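PDB 4ZGP: translation initiation factor eIF2 assembly protein, which acts as an ATP-dependent chaperone that binds the gamma subunit of eIF2 and lets it assemble with the alpha and beta subunits. Local coordinates for residues P114-T128 against V141-L155. Numbering follows the deposited sequence.
Sequences PKLNWSTPKDALWIT and VLLLLKSSDFVAHDL. With ADP (adenosine-5'-diphosphate), chain C.
D154 grips the loop at W118 and S119. Its OD2 takes S119 N on the syn lone pair (2.8 Å) and W118 N from above the carboxylate plane, while D154 OD1 accepts from S119 OG at 2.6 Å. A water bound to D154 OD2 also joins L116 N and S119 O. The planes of the W118 ring and the D154 carboxylate are 88° apart, and the ring's CE3 edge lies against D154 CG. A leucine at D154 would probably leave both backbone N-H groups and S119 OG without their acceptor, freeing the loop to shift. D123 receives S148 OG on OD1 and D149 N on OD2 (2.8 Å), at the start of helix 149-157, where S148 OG is the N-cap acceptor for V151 N (N-H...O angle 169°). Apolar packing links the two sites at P121, whose CG rests on L144 CG at 3.8 Å; nearer D154, L116 CD1 meets L155 CD2 at 3.6 Å. Beside the nucleotide, K122 NZ makes an off-centre cation-pi contact with F150 (4.3 Å to the centroid) and bonds ADP O3B at 3.0 Å. Helices 138-146 and 149-157 thus back the loop after strand 112-115 that lines the nucleotide cleft of this ATP-grasp fold.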
ATOM      1  N   PRO A 114      -5.034  -3.334   8.938  1.00 25.15           N
ATOM      2  CA  PRO A 114      -4.977  -1.889   9.174  1.00 26.44           C
ATOM      3  C   PRO A 114      -3.815  -1.224   8.458  1.00 26.21           C
ATOM      4  O   PRO A 114      -2.806  -1.890   8.244  1.00 28.42           O
ATOM      5  CB  PRO A 114      -4.770  -1.796  10.677  1.00 26.72           C
ATOM      6  CG  PRO A 114      -3.891  -3.034  10.959  1.00 24.04           C
ATOM      7  CD  PRO A 114      -4.410  -4.099  10.031  1.00 26.96           C
ATOM      8  N   LYS A 115      -3.946   0.052   8.113  1.00 24.92           N
ATOM      9  CA  LYS A 115      -2.785   0.835   7.635  1.00 22.82           C
ATOM     10  C   LYS A 115      -3.080   2.314   7.899  1.00 30.53           C
ATOM     11  O   LYS A 115      -4.217   2.662   8.222  1.00 25.68           O
ATOM     12  CB  LYS A 115      -2.501   0.570   6.143  1.00 25.50           C
ATOM     13  CG  LYS A 115      -3.611   1.015   5.200  1.00 25.25           C
ATOM     14  CD  LYS A 115      -3.312   0.698   3.714  1.00 30.33           C
ATOM     15  CE  LYS A 115      -2.299   1.694   3.138  1.00 31.40           C
ATOM     16  NZ  LYS A 115      -1.905   1.390   1.715  1.00 32.25           N
ATOM     17  N   LEU A 116      -2.075   3.185   7.820  1.00 24.22           N
ATOM     18  CA  LEU A 116      -2.367   4.614   7.831  1.00 25.28           C
ATOM     19  C   LEU A 116      -2.373   5.079   6.378  1.00 24.72           C
ATOM     20  O   LEU A 116      -2.726   4.302   5.488  1.00 25.74           O
ATOM     21  CB  LEU A 116      -1.386   5.408   8.695  1.00 27.57           C
ATOM     22  CG  LEU A 116      -1.290   4.984  10.170  1.00 30.53           C
ATOM     23  CD1 LEU A 116      -0.479   5.986  10.965  1.00 33.73           C
ATOM     24  CD2 LEU A 116      -2.670   4.769  10.818  1.00 27.87           C
ATOM     25  N   ASN A 117      -2.027   6.341   6.132  1.00 24.45           N
ATOM     26  CA  ASN A 117      -2.279   6.896   4.815  1.00 26.82           C
ATOM     27  C   ASN A 117      -1.524   6.168   3.720  1.00 23.11           C
ATOM     28  O   ASN A 117      -2.031   6.058   2.607  1.00 21.97           O
ATOM     29  CB  ASN A 117      -1.922   8.389   4.750  1.00 21.97           C
ATOM     30  CG  ASN A 117      -2.596   9.226   5.853  1.00 27.59           C
ATOM     31  OD1 ASN A 117      -2.560   8.869   7.037  1.00 27.62           O
ATOM     32  ND2 ASN A 117      -3.193  10.353   5.461  1.00 24.08           N
ATOM     33  N   TRP A 118      -0.317   5.687   4.010  1.00 20.70           N
ATOM     34  CA  TRP A 118       0.469   5.075   2.926  1.00 24.93           C
ATOM     35  C   TRP A 118       0.908   3.639   3.177  1.00 22.49           C
ATOM     36  O   TRP A 118       0.841   2.823   2.261  1.00 22.10           O
ATOM     37  CB  TRP A 118       1.728   5.889   2.606  1.00 23.66           C
ATOM     38  CG  TRP A 118       1.448   7.310   2.237  1.00 24.79           C
ATOM     39  CD1 TRP A 118       1.147   7.803   0.989  1.00 19.67           C
ATOM     40  CD2 TRP A 118       1.425   8.419   3.127  1.00 24.94           C
ATOM     41  NE1 TRP A 118       0.934   9.165   1.063  1.00 21.08           N
ATOM     42  CE2 TRP A 118       1.119   9.569   2.362  1.00 23.03           C
ATOM     43  CE3 TRP A 118       1.655   8.560   4.504  1.00 23.23           C
ATOM     44  CZ2 TRP A 118       1.014  10.833   2.929  1.00 25.76           C
ATOM     45  CZ3 TRP A 118       1.559   9.814   5.064  1.00 25.57           C
ATOM     46  CH2 TRP A 118       1.240  10.940   4.276  1.00 26.93           C
ATOM     47  N   SER A 119       1.360   3.335   4.393  1.00 26.95           N
ATOM     48  CA  SER A 119       2.101   2.096   4.626  1.00 29.66           C
ATOM     49  C   SER A 119       1.348   1.048   5.457  1.00 28.01           C
ATOM     50  O   SER A 119       0.831   1.338   6.529  1.00 33.31           O
ATOM     51  CB  SER A 119       3.434   2.415   5.309  1.00 27.50           C
ATOM     52  OG  SER A 119       4.131   3.430   4.611  1.00 30.98           O
ATOM     53  N   THR A 120       1.294  -0.159   4.921  1.00 23.73           N
ATOM     54  CA  THR A 120       0.758  -1.332   5.622  1.00 27.87           C
ATOM     55  C   THR A 120       1.865  -1.889   6.517  1.00 28.42           C
ATOM     56  O   THR A 120       3.006  -1.994   6.074  1.00 30.55           O
ATOM     57  CB  THR A 120       0.255  -2.388   4.595  1.00 32.71           C
ATOM     58  OG1 THR A 120      -0.714  -1.775   3.724  1.00 31.72           O
ATOM     59  CG2 THR A 120      -0.372  -3.600   5.264  1.00 28.48           C
ATOM     60  N   PRO A 121       1.536  -2.232   7.781  1.00 27.76           N
ATOM     61  CA  PRO A 121       2.532  -2.692   8.759  1.00 29.05           C
ATOM     62  C   PRO A 121       2.969  -4.132   8.506  1.00 29.40           C
ATOM     63  O   PRO A 121       2.912  -5.003   9.380  1.00 30.84           O
ATOM     64  CB  PRO A 121       1.790  -2.542  10.101  1.00 29.43           C
ATOM     65  CG  PRO A 121       0.359  -2.732   9.763  1.00 30.43           C
ATOM     66  CD  PRO A 121       0.203  -2.079   8.394  1.00 27.61           C
ATOM     67  N   LYS A 122       3.419  -4.381   7.287  1.00 26.66           N
ATOM     68  CA  LYS A 122       3.820  -5.717   6.868  1.00 26.70           C
ATOM     69  C   LYS A 122       5.085  -6.142   7.612  1.00 31.50           C
ATOM     70  O   LYS A 122       5.411  -7.326   7.697  1.00 29.84           O
ATOM     71  CB  LYS A 122       4.054  -5.762   5.357  1.00 33.03           C
ATOM     72  CG  LYS A 122       5.015  -4.698   4.866  1.00 45.51           C
ATOM     73  CD  LYS A 122       5.417  -4.901   3.407  1.00 48.62           C
ATOM     74  CE  LYS A 122       6.255  -3.733   2.886  1.00 50.00           C
ATOM     75  NZ  LYS A 122       5.448  -2.495   2.629  1.00 47.12           N
ATOM     76  N   ASP A 123       5.789  -5.162   8.156  1.00 34.51           N
ATOM     77  CA  ASP A 123       7.078  -5.416   8.800  1.00 39.51           C
ATOM     78  C   ASP A 123       6.909  -5.841  10.239  1.00 36.61           C
ATOM     79  O   ASP A 123       7.884  -6.158  10.920  1.00 42.69           O
ATOM     80  CB  ASP A 123       7.945  -4.170   8.758  1.00 34.82           C
ATOM     81  CG  ASP A 123       7.342  -3.028   9.564  1.00 40.53           C
ATOM     82  OD1 ASP A 123       6.220  -2.576   9.222  1.00 37.92           O
ATOM     83  OD2 ASP A 123       7.973  -2.604  10.551  1.00 39.47           O
ATOM     84  N   ALA A 124       5.672  -5.826  10.710  1.00 40.82           N
ATOM     85  CA  ALA A 124       5.425  -5.927  12.138  1.00 36.01           C
ATOM     86  C   ALA A 124       4.766  -7.244  12.508  1.00 41.34           C
ATOM     87  O   ALA A 124       4.150  -7.360  13.573  1.00 38.28           O
ATOM     88  CB  ALA A 124       4.567  -4.751  12.607  1.00 37.62           C
ATOM     89  N   LEU A 125       4.907  -8.235  11.635  1.00 39.17           N
ATOM     90  CA  LEU A 125       4.354  -9.560  11.898  1.00 37.51           C
ATOM     91  C   LEU A 125       4.932 -10.202  13.158  1.00 44.29           C
ATOM     92  O   LEU A 125       4.264 -11.006  13.808  1.00 41.55           O
ATOM     93  CB  LEU A 125       4.589 -10.479  10.702  1.00 39.82           C
ATOM     94  CG  LEU A 125       3.355 -10.605   9.807  1.00 46.05           C
ATOM     95  CD1 LEU A 125       2.874  -9.228   9.394  1.00 49.63           C
ATOM     96  CD2 LEU A 125       3.637 -11.464   8.589  1.00 49.32           C
ATOM     97  N   TRP A 126       6.168  -9.833  13.495  1.00 41.26           N
ATOM     98  CA  TRP A 126       6.877 -10.396  14.645  1.00 42.62           C
ATOM     99  C   TRP A 126       6.152 -10.167  15.963  1.00 44.82           C
ATOM    100  O   TRP A 126       6.409 -10.879  16.938  1.00 46.71           O
ATOM    101  CB  TRP A 126       8.305  -9.826  14.733  1.00 40.01           C
ATOM    102  CG  TRP A 126       8.366  -8.334  14.729  1.00 37.01           C
ATOM    103  CD1 TRP A 126       8.488  -7.525  13.636  1.00 40.88           C
ATOM    104  CD2 TRP A 126       8.297  -7.461  15.868  1.00 38.41           C
ATOM    105  NE1 TRP A 126       8.496  -6.202  14.020  1.00 39.30           N
ATOM    106  CE2 TRP A 126       8.385  -6.136  15.385  1.00 39.99           C
ATOM    107  CE3 TRP A 126       8.165  -7.668  17.248  1.00 38.91           C
ATOM    108  CZ2 TRP A 126       8.353  -5.028  16.231  1.00 37.47           C
ATOM    109  CZ3 TRP A 126       8.131  -6.561  18.089  1.00 40.03           C
ATOM    110  CH2 TRP A 126       8.218  -5.259  17.576  1.00 43.45           C
ATOM    111  N   ILE A 127       5.249  -9.192  16.016  1.00 37.10           N
ATOM    112  CA  ILE A 127       4.589  -8.923  17.289  1.00 38.16           C
ATOM    113  C   ILE A 127       3.224  -9.593  17.409  1.00 43.29           C
ATOM    114  O   ILE A 127       2.606  -9.579  18.467  1.00 47.64           O
ATOM    115  CB  ILE A 127       4.426  -7.414  17.540  1.00 44.83           C
ATOM    116  CG1 ILE A 127       4.217  -7.182  19.050  1.00 55.27           C
ATOM    117  CG2 ILE A 127       3.297  -6.846  16.664  1.00 47.08           C
ATOM    118  CD1 ILE A 127       4.305  -5.771  19.527  1.00 53.06           C
ATOM    119  N   THR A 128       2.747 -10.202  16.337  1.00 40.99           N
ATOM    120  CA  THR A 128       1.401 -10.755  16.389  1.00 49.76           C
ATOM    121  C   THR A 128       1.395 -12.153  16.988  1.00 50.47           C
ATOM    122  O   THR A 128       2.316 -12.941  16.768  1.00 45.76           O
ATOM    123  CB  THR A 128       0.762 -10.808  15.005  1.00 40.02           C
ATOM    124  OG1 THR A 128       1.528 -11.682  14.166  1.00 43.05           O
ATOM    125  CG2 THR A 128       0.713  -9.410  14.404  1.00 37.00           C
ATOM    126  N   VAL A 141      -5.460  -4.421  16.014  1.00 29.44           N
ATOM    127  CA  VAL A 141      -5.174  -3.344  15.073  1.00 30.79           C
ATOM    128  C   VAL A 141      -4.112  -2.398  15.644  1.00 33.65           C
ATOM    129  O   VAL A 141      -3.109  -2.090  14.987  1.00 31.15           O
ATOM    130  CB  VAL A 141      -6.454  -2.553  14.730  1.00 29.89           C
ATOM    131  CG1 VAL A 141      -6.110  -1.161  14.182  1.00 25.69           C
ATOM    132  CG2 VAL A 141      -7.333  -3.356  13.766  1.00 25.69           C
ATOM    133  N   LEU A 142      -4.320  -1.970  16.883  1.00 29.63           N
ATOM    134  CA  LEU A 142      -3.478  -0.957  17.503  1.00 29.35           C
ATOM    135  C   LEU A 142      -2.082  -1.486  17.802  1.00 33.22           C
ATOM    136  O   LEU A 142      -1.089  -0.776  17.642  1.00 33.95           O
ATOM    137  CB  LEU A 142      -4.137  -0.444  18.793  1.00 31.41           C
ATOM    138  CG  LEU A 142      -5.397   0.404  18.563  1.00 35.42           C
ATOM    139  CD1 LEU A 142      -6.207   0.588  19.843  1.00 31.94           C
ATOM    140  CD2 LEU A 142      -5.003   1.749  17.999  1.00 37.47           C
ATOM    141  N   LEU A 143      -2.013  -2.734  18.241  1.00 31.61           N
ATOM    142  CA  LEU A 143      -0.728  -3.334  18.568  1.00 38.08           C
ATOM    143  C   LEU A 143       0.119  -3.441  17.299  1.00 37.77           C
ATOM    144  O   LEU A 143       1.303  -3.078  17.286  1.00 33.03           O
ATOM    145  CB  LEU A 143      -0.944  -4.700  19.227  1.00 34.78           C
ATOM    146  CG  LEU A 143       0.218  -5.412  19.907  1.00 49.66           C
ATOM    147  CD1 LEU A 143      -0.261  -6.046  21.204  1.00 50.55           C
ATOM    148  CD2 LEU A 143       0.732  -6.476  18.987  1.00 51.80           C
ATOM    149  N   LEU A 144      -0.507  -3.888  16.214  1.00 32.48           N
ATOM    150  CA  LEU A 144       0.203  -4.045  14.950  1.00 30.60           C
ATOM    151  C   LEU A 144       0.686  -2.695  14.403  1.00 33.84           C
ATOM    152  O   LEU A 144       1.832  -2.561  13.963  1.00 30.00           O
ATOM    153  CB  LEU A 144      -0.697  -4.755  13.933  1.00 31.61           C
ATOM    154  CG  LEU A 144      -0.127  -5.171  12.577  1.00 36.53           C
ATOM    155  CD1 LEU A 144       1.065  -6.129  12.719  1.00 34.02           C
ATOM    156  CD2 LEU A 144      -1.221  -5.828  11.751  1.00 31.98           C
ATOM    157  N   LEU A 145      -0.174  -1.686  14.449  1.00 34.68           N
ATOM    158  CA  LEU A 145       0.215  -0.365  13.960  1.00 30.85           C
ATOM    159  C   LEU A 145       1.312   0.270  14.802  1.00 34.27           C
ATOM    160  O   LEU A 145       2.200   0.935  14.270  1.00 34.60           O
ATOM    161  CB  LEU A 145      -0.990   0.580  13.919  1.00 32.36           C
ATOM    162  CG  LEU A 145      -2.095   0.223  12.922  1.00 31.58           C
ATOM    163  CD1 LEU A 145      -3.231   1.231  13.040  1.00 23.74           C
ATOM    164  CD2 LEU A 145      -1.549   0.191  11.499  1.00 28.39           C
ATOM    165  N   LYS A 146       1.229   0.090  16.117  1.00 30.81           N
ATOM    166  CA  LYS A 146       2.217   0.671  17.025  1.00 37.56           C
ATOM    167  C   LYS A 146       3.617   0.081  16.808  1.00 42.17           C
ATOM    168  O   LYS A 146       4.622   0.751  17.064  1.00 41.92           O
ATOM    169  CB  LYS A 146       1.780   0.467  18.484  1.00 40.70           C
ATOM    170  CG  LYS A 146       2.569   1.279  19.499  1.00 47.66           C
ATOM    171  CD  LYS A 146       2.181   0.924  20.930  1.00 52.53           C
ATOM    172  CE  LYS A 146       3.223   0.016  21.580  1.00 60.87           C
ATOM    173  NZ  LYS A 146       2.912  -0.291  23.007  1.00 65.64           N
ATOM    174  N   SER A 147       3.688  -1.155  16.321  1.00 36.94           N
ATOM    175  CA  SER A 147       4.977  -1.856  16.257  1.00 39.31           C
ATOM    176  C   SER A 147       5.678  -1.745  14.911  1.00 37.08           C
ATOM    177  O   SER A 147       6.790  -2.249  14.739  1.00 40.15           O
ATOM    178  CB  SER A 147       4.783  -3.326  16.597  1.00 38.00           C
ATOM    179  OG  SER A 147       3.972  -3.435  17.741  1.00 38.36           O
ATOM    180  N   SER A 148       5.030  -1.093  13.953  1.00 32.47           N
ATOM    181  CA  SER A 148       5.581  -0.993  12.610  1.00 30.92           C
ATOM    182  C   SER A 148       6.513   0.189  12.399  1.00 30.05           C
ATOM    183  O   SER A 148       6.149   1.332  12.712  1.00 32.41           O
ATOM    184  CB  SER A 148       4.449  -0.898  11.585  1.00 32.28           C
ATOM    185  OG  SER A 148       4.981  -0.640  10.297  1.00 35.38           O
ATOM    186  N   ASP A 149       7.690  -0.086  11.824  1.00 35.42           N
ATOM    187  CA  ASP A 149       8.605   0.954  11.335  1.00 32.43           C
ATOM    188  C   ASP A 149       7.974   1.754  10.190  1.00 31.67           C
ATOM    189  O   ASP A 149       8.177   2.974  10.063  1.00 35.15           O
ATOM    190  CB  ASP A 149       9.922   0.347  10.818  1.00 36.77           C
ATOM    191  CG  ASP A 149      10.703  -0.413  11.892  1.00 40.16           C
ATOM    192  OD1 ASP A 149      10.821   0.090  13.025  1.00 37.38           O
ATOM    193  OD2 ASP A 149      11.199  -1.520  11.585  1.00 39.79           O
ATOM    194  N   PHE A 150       7.250   1.049   9.324  1.00 32.87           N
ATOM    195  CA  PHE A 150       6.629   1.679   8.168  1.00 32.65           C
ATOM    196  C   PHE A 150       5.592   2.677   8.622  1.00 29.71           C
ATOM    197  O   PHE A 150       5.538   3.791   8.116  1.00 30.35           O
ATOM    198  CB  PHE A 150       5.987   0.635   7.249  1.00 34.22           C
ATOM    199  CG  PHE A 150       6.977  -0.249   6.543  1.00 40.74           C
ATOM    200  CD1 PHE A 150       8.123   0.280   5.981  1.00 42.41           C
ATOM    201  CD2 PHE A 150       6.756  -1.612   6.434  1.00 44.34           C
ATOM    202  CE1 PHE A 150       9.041  -0.542   5.321  1.00 46.82           C
ATOM    203  CE2 PHE A 150       7.673  -2.438   5.783  1.00 47.47           C
ATOM    204  CZ  PHE A 150       8.816  -1.899   5.229  1.00 41.82           C
ATOM    205  N   VAL A 151       4.761   2.268   9.577  1.00 32.78           N
ATOM    206  CA  VAL A 151       3.724   3.147  10.114  1.00 33.06           C
ATOM    207  C   VAL A 151       4.369   4.364  10.775  1.00 31.94           C
ATOM    208  O   VAL A 151       3.915   5.492  10.597  1.00 28.31           O
ATOM    209  CB  VAL A 151       2.805   2.393  11.121  1.00 30.79           C
ATOM    210  CG1 VAL A 151       1.917   3.360  11.868  1.00 30.72           C
ATOM    211  CG2 VAL A 151       1.967   1.353  10.387  1.00 32.97           C
ATOM    212  N   ALA A 152       5.453   4.126  11.509  1.00 33.15           N
ATOM    213  CA  ALA A 152       6.201   5.196  12.158  1.00 35.12           C
ATOM    214  C   ALA A 152       6.764   6.167  11.129  1.00 30.63           C
ATOM    215  O   ALA A 152       6.848   7.368  11.382  1.00 33.62           O
ATOM    216  CB  ALA A 152       7.336   4.616  13.022  1.00 32.52           C
ATOM    217  N   HIS A 153       7.150   5.645   9.971  1.00 32.20           N
ATOM    218  CA  HIS A 153       7.642   6.513   8.912  1.00 30.75           C
ATOM    219  C   HIS A 153       6.533   7.406   8.356  1.00 32.10           C
ATOM    220  O   HIS A 153       6.772   8.581   8.054  1.00 33.30           O
ATOM    221  CB  HIS A 153       8.272   5.709   7.776  1.00 30.61           C
ATOM    222  CG  HIS A 153       8.980   6.570   6.780  1.00 36.72           C
ATOM    223  ND1 HIS A 153      10.245   7.076   7.002  1.00 44.49           N
ATOM    224  CD2 HIS A 153       8.582   7.062   5.583  1.00 38.82           C
ATOM    225  CE1 HIS A 153      10.609   7.812   5.966  1.00 34.02           C
ATOM    226  NE2 HIS A 153       9.617   7.822   5.093  1.00 39.91           N
ATOM    227  N   ASP A 154       5.330   6.851   8.226  1.00 30.92           N
ATOM    228  CA  ASP A 154       4.169   7.643   7.823  1.00 27.86           C
ATOM    229  C   ASP A 154       3.927   8.786   8.802  1.00 32.54           C
ATOM    230  O   ASP A 154       3.616   9.914   8.405  1.00 30.52           O
ATOM    231  CB  ASP A 154       2.896   6.786   7.777  1.00 27.91           C
ATOM    232  CG  ASP A 154       2.794   5.906   6.529  1.00 27.66           C
ATOM    233  OD1 ASP A 154       3.790   5.720   5.797  1.00 27.67           O
ATOM    234  OD2 ASP A 154       1.690   5.364   6.311  1.00 27.11           O
ATOM    235  N   LEU A 155       4.029   8.460  10.090  1.00 28.58           N
ATOM    236  CA  LEU A 155       3.695   9.394  11.164  1.00 34.58           C
ATOM    237  C   LEU A 155       4.711  10.526  11.339  1.00 36.19           C
ATOM    238  O   LEU A 155       4.345  11.634  11.738  1.00 40.53           O
ATOM    239  CB  LEU A 155       3.551   8.627  12.492  1.00 33.35           C
ATOM    240  CG  LEU A 155       2.208   7.912  12.659  1.00 38.71           C
ATOM    241  CD1 LEU A 155       2.110   7.243  14.011  1.00 43.13           C
ATOM    242  CD2 LEU A 155       1.041   8.881  12.459  1.00 38.34           C
TER
HETATM  243  PB  ADP C 301       2.429  -1.959   0.774  0.69 45.51           P
HETATM  244  O1B ADP C 301       2.058  -1.390  -0.587  0.69 40.65           O
HETATM  245  O2B ADP C 301       2.784  -0.904   1.806  0.69 37.78           O
HETATM  246  O3B ADP C 301       3.361  -3.145   0.631  0.69 37.41           O
HETATM  247  PA  ADP C 301      -0.093  -3.383   0.681  0.69 35.58           P
HETATM  248  O1A ADP C 301       0.232  -3.431  -0.792  0.69 42.32           O
HETATM  249  O2A ADP C 301      -1.419  -2.863   1.209  0.69 36.30           O
HETATM  250  O3A ADP C 301       1.066  -2.548   1.438  0.69 44.21           O
HETATM  251  O5' ADP C 301       0.088  -4.879   1.234  0.69 44.51           O
HETATM  252  C5' ADP C 301       1.237  -5.295   1.973  0.69 38.19           C
HETATM  253  C4' ADP C 301       1.115  -6.807   2.059  0.69 41.03           C
HETATM  254  O4' ADP C 301       0.102  -7.145   3.008  0.69 37.77           O
HETATM  255  C3' ADP C 301       0.664  -7.381   0.725  0.69 38.87           C
HETATM  256  O3' ADP C 301       1.771  -7.924  -0.003  0.69 41.30           O
HETATM  257  C2' ADP C 301      -0.348  -8.451   1.075  0.69 41.25           C
HETATM  258  O2' ADP C 301       0.243  -9.753   1.029  0.69 45.64           O
HETATM  259  C1' ADP C 301      -0.775  -8.155   2.498  0.69 36.94           C
HETATM  260  N9  ADP C 301      -2.155  -7.614   2.445  0.69 36.80           N
HETATM  261  C8  ADP C 301      -2.485  -6.354   2.085  0.69 36.24           C
HETATM  262  N7  ADP C 301      -3.833  -6.173   2.138  0.69 39.00           N
HETATM  263  C5  ADP C 301      -4.386  -7.340   2.540  0.69 34.50           C
HETATM  264  C6  ADP C 301      -5.759  -7.827   2.811  0.69 34.40           C
HETATM  265  N6  ADP C 301      -6.815  -6.987   2.645  0.69 32.35           N
HETATM  266  N1  ADP C 301      -5.913  -9.115   3.220  0.69 28.14           N
HETATM  267  C2  ADP C 301      -4.843  -9.923   3.386  0.69 35.16           C
HETATM  268  N3  ADP C 301      -3.566  -9.547   3.160  0.69 37.18           N
HETATM  269  C4  ADP C 301      -3.277  -8.285   2.744  0.69 39.63           C
HETATM  270  O   HOH W   1       0.845   3.296   8.064  1.00 35.31           O
HETATM  271  O   HOH W   2       8.359  -3.513  12.924  1.00 41.46           O